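Putative alpha-L-fucosidase (Bacteroides thetaiotaomicron, PDB 4H41) is a putative alpha-L-fucosidase of a gut bacterium, a DUF4434-family hydrolase that probably acts on fucose-containing host glycans. Local coordinates at the interface of chains A and B. Coordinates in Å, arbitrary orientation; residue numbers count along the deposited sequence, not the author numbering. Chains: chain A/B, putative alpha-L-fucosidase.

Contact 1: the interface of chains A and B. Residues chain A 287-290; chain B 41, 48, 50.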
# COMPACT_ATOMS: atom_id res chain seq x y z
N PRO A 287 -4.27 -8.82 0.07
CA PRO A 287 -4.79 -10.18 0.15
C PRO A 287 -3.97 -11.13 1.03
O PRO A 287 -2.76 -11.02 1.12
CB PRO A 287 -4.76 -10.64 -1.29
CG PRO A 287 -4.95 -9.36 -2.06
CD PRO A 287 -4.10 -8.41 -1.34
N ILE A 288 -4.66 -12.02 1.69
CA ILE A 288 -4.05 -12.98 2.61
C ILE A 288 -3.26 -14.04 1.87
O ILE A 288 -3.53 -14.35 0.70
CB ILE A 288 -5.16 -13.61 3.48
CG1 ILE A 288 -4.61 -14.19 4.78
CG2 ILE A 288 -5.97 -14.65 2.70
CD1 ILE A 288 -5.71 -14.61 5.78
N LYS A 289 -2.29 -14.58 2.55
CA LYS A 289 -1.59 -15.80 2.15
C LYS A 289 -2.60 -16.96 2.10
O LYS A 289 -3.29 -17.23 3.09
CB LYS A 289 -0.45 -16.11 3.12
CG LYS A 289 0.22 -17.47 2.87
CD LYS A 289 1.37 -17.75 3.82
CE LYS A 289 2.58 -16.90 3.61
NZ LYS A 289 3.70 -17.42 4.46
N PHE A 290 -2.70 -17.64 0.96
CA PHE A 290 -3.65 -18.72 0.77
C PHE A 290 -3.63 -19.74 1.93
O PHE A 290 -4.68 -20.08 2.45
CB PHE A 290 -3.37 -19.47 -0.54
CG PHE A 290 -4.23 -20.72 -0.61
CD1 PHE A 290 -5.61 -20.64 -0.62
CD2 PHE A 290 -3.65 -21.98 -0.55
CE1 PHE A 290 -6.40 -21.80 -0.61
CE2 PHE A 290 -4.44 -23.13 -0.49
CZ PHE A 290 -5.80 -23.03 -0.57
N GLU B 41 10.38 -16.27 1.62
CA GLU B 41 9.65 -17.31 2.31
C GLU B 41 10.49 -17.76 3.51
O GLU B 41 11.62 -18.08 3.26
CB GLU B 41 9.43 -18.52 1.38
CG GLU B 41 8.56 -18.23 0.19
CD GLU B 41 7.08 -18.14 0.45
OE1 GLU B 41 6.63 -18.42 1.59
OE2 GLU B 41 6.36 -17.83 -0.53
N HIS B 48 1.93 -11.67 0.78
CA HIS B 48 2.13 -12.84 -0.09
C HIS B 48 1.51 -12.63 -1.45
O HIS B 48 0.39 -12.09 -1.55
CB HIS B 48 1.50 -14.06 0.59
CG HIS B 48 1.95 -15.39 0.07
ND1 HIS B 48 3.26 -15.80 0.15
CD2 HIS B 48 1.22 -16.40 -0.46
CE1 HIS B 48 3.30 -17.04 -0.34
NE2 HIS B 48 2.10 -17.44 -0.75
N ASN B 50 0.74 -15.19 -3.54
CA ASN B 50 -0.12 -16.37 -3.78
C ASN B 50 0.26 -17.07 -5.08
O ASN B 50 -0.58 -17.64 -5.77
CB ASN B 50 -1.60 -15.98 -3.74
CG ASN B 50 -2.00 -15.69 -2.32
OD1 ASN B 50 -1.87 -16.58 -1.48
ND2 ASN B 50 -2.55 -14.51 -2.04
O HOH W 1 -1.13 -9.87 -0.82
O HOH W 2 -0.22 -11.57 2.59
O HOH W 3 6.04 -16.30 3.23

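Contact 2: the interface of chains A and B. Residues chain A 25-26; chain B 85, 96-100.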
# COMPACT_ATOMS: atom_id res chain seq x y z
N ILE A 25 0.78 -31.01 -0.61
CA ILE A 25 1.16 -32.04 0.36
C ILE A 25 0.14 -32.11 1.49
O ILE A 25 0.37 -32.79 2.49
CB ILE A 25 2.60 -31.87 0.87
CG1 ILE A 25 2.80 -30.48 1.54
CG2 ILE A 25 3.59 -32.05 -0.30
CD1 ILE A 25 4.14 -30.31 2.18
N VAL A 26 -1.04 -31.51 1.29
CA VAL A 26 -2.17 -31.63 2.19
C VAL A 26 -3.34 -32.11 1.36
O VAL A 26 -3.39 -31.83 0.16
CB VAL A 26 -2.53 -30.30 2.95
CG1 VAL A 26 -1.39 -29.87 3.86
CG2 VAL A 26 -2.94 -29.18 2.00
N PRO B 85 7.87 -29.92 4.83
CA PRO B 85 7.22 -30.75 5.86
C PRO B 85 8.23 -31.29 6.86
O PRO B 85 8.62 -32.45 6.80
CB PRO B 85 6.55 -31.86 5.04
CG PRO B 85 7.40 -32.00 3.84
CD PRO B 85 7.94 -30.62 3.54
N MSE B 96 1.51 -27.50 9.07
CA MSE B 96 1.85 -28.15 7.81
C MSE B 96 1.54 -27.17 6.66
O MSE B 96 0.40 -26.71 6.55
CB MSE B 96 1.01 -29.44 7.65
CG MSE B 96 1.27 -30.20 6.37
SE MSE B 96 2.96 -31.10 6.41
CE MSE B 96 2.62 -32.45 5.01
N PRO B 97 2.51 -26.86 5.78
CA PRO B 97 2.21 -25.99 4.62
C PRO B 97 1.56 -26.81 3.51
O PRO B 97 1.69 -28.03 3.50
CB PRO B 97 3.60 -25.51 4.19
CG PRO B 97 4.48 -26.65 4.53
CD PRO B 97 3.91 -27.32 5.74
N SER B 98 0.93 -26.16 2.54
CA SER B 98 0.28 -26.93 1.48
C SER B 98 1.25 -27.32 0.39
O SER B 98 0.93 -28.20 -0.39
CB SER B 98 -0.88 -26.17 0.87
OG SER B 98 -0.47 -24.95 0.30
N VAL B 99 2.43 -26.68 0.31
CA VAL B 99 3.42 -26.98 -0.72
C VAL B 99 4.79 -27.11 -0.08
O VAL B 99 5.16 -26.28 0.76
CB VAL B 99 3.44 -25.87 -1.81
CG1 VAL B 99 4.54 -26.11 -2.85
CG2 VAL B 99 2.08 -25.74 -2.51
N ASP B 100 5.59 -28.08 -0.54
CA ASP B 100 6.99 -28.19 -0.13
C ASP B 100 7.79 -27.19 -0.99
O ASP B 100 8.16 -27.50 -2.13
CB ASP B 100 7.52 -29.63 -0.27
CG ASP B 100 8.95 -29.80 0.19
OD1 ASP B 100 9.65 -28.77 0.40
OD2 ASP B 100 9.41 -30.97 0.31

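Contact 1: the interface of chains A and B
B:Asn50 turns its carboxamide toward A:Ile288 and A:Phe290 with CG anti to its own carbonyl carbon (chi1 -73°), and A:Lys289 bends at chi3 (-70°) so that CE comes over one face of the B:His48 ring, toward its rim, the side chains crossing at an angle. The carboxamide grips the main chain at the start of helix 290-302 with both of its ends. ND2 of B:Asn50 donates to the carbonyl O of A:Ile288 at 2.9 Å, a nearly straight bond with the acceptor close to the amide plane, although the donor is tilted out of the plane of that carbonyl. OD1 of B:Asn50 takes the N-H of A:Phe290, N to OD1 2.8 Å, the donor lying in the carbonyl plane, so the partner chain supplies an acceptor for the first N-H of the helix, much as a capping residue might. An alanine in place of B:Asn50 would probably leave the A:Phe290 N-H and the A:Ile288 carbonyl without these mates. CE of A:Lys289 lies 3.7 Å from ND1 of B:His48. CG of A:Lys289 approaches CD2 of B:His48 at 3.6 Å. Beyond the ring, NZ of A:Lys289 stays 4.2 Å from OE1 of B:Glu41, so the opposite charges probably attract without direct contact, and water 3 bridges the two atoms. Two further waters tie the A:Pro287 carbonyl to the main chain of B:His48: water 1 reaches its O, and the O of water 2 lies 2.8 Å from N of B:His48.

Contact 2: the interface of chains A and B
The side chain of A:Ile25 points into a bend of chain B formed by B:Pro97 to B:Asp100, with B:Pro85 and B:Met96 beside it, and 98 Å² of the residue's surface is hidden by chain B. One kind of interaction is polar and lies between the main chains. N of A:Ile25 donates to the carbonyl O of B:Ser98 at 2.8 Å, with an angle of 161° at the hydrogen; the short distance and the fairly straight approach are the evidence for the bond. Because backbone atoms make it, this bond by itself does not read the identity of either side chain.

A second kind brings carbons against polar backbone atoms without hydrogen bonding. CG1 of A:Ile25 lies between its own backbone N and carbonyl carbon (chi1 59°), and from there it rests against the carbonyl oxygens of B:Pro97 and B:Ser98, while CD1 extends to the backbone N of B:Asp100. The terminal methyl CE of B:Met96, present as selenomethionine, meets the carbonyl O of A:Ile25 at 3.4 Å.

The third kind is apolar packing, spread over several groups. CD1 of A:Ile25 is 4.0 Å from CG of B:Pro85, while CB and CD of that ring are similarly near, so the methyl meets the proline over several carbons. B:Met96 bends at chi2 (73°) and brings its CE to 3.9 Å from CD1 of A:Ile25, so this methyl touches both the side chain and the backbone of one residue. A:Val26 continues the contact with its two methyls. Its side chain and that of B:Met96 run past each other in opposite directions, with CG1 of A:Val26 3.7 Å from the CG methylene of B:Met96. The second methyl, CG2 of A:Val26, packs 3.8 Å from CB of B:Ser98.

The C-alpha centres of contact 1 and contact 2 lie about 14 Å apart, and the two patches share no residue. Chain A contributes well-separated stretches of sequence: the segment at 25-26, ahead of strand 34-39, in contact 2, and the lead-in to helix 290-302 in contact 1. Chain B contributes loop residues to both. Contact 1 combines polar and water-mediated links with packing of a lysine on a histidine; contact 2 is mostly nonpolar with a backbone bond among its contacts. The two copies are not related by a strict two-fold axis across the interface, and the deposited assembly holds three copies, so this pairing may not be the biological one.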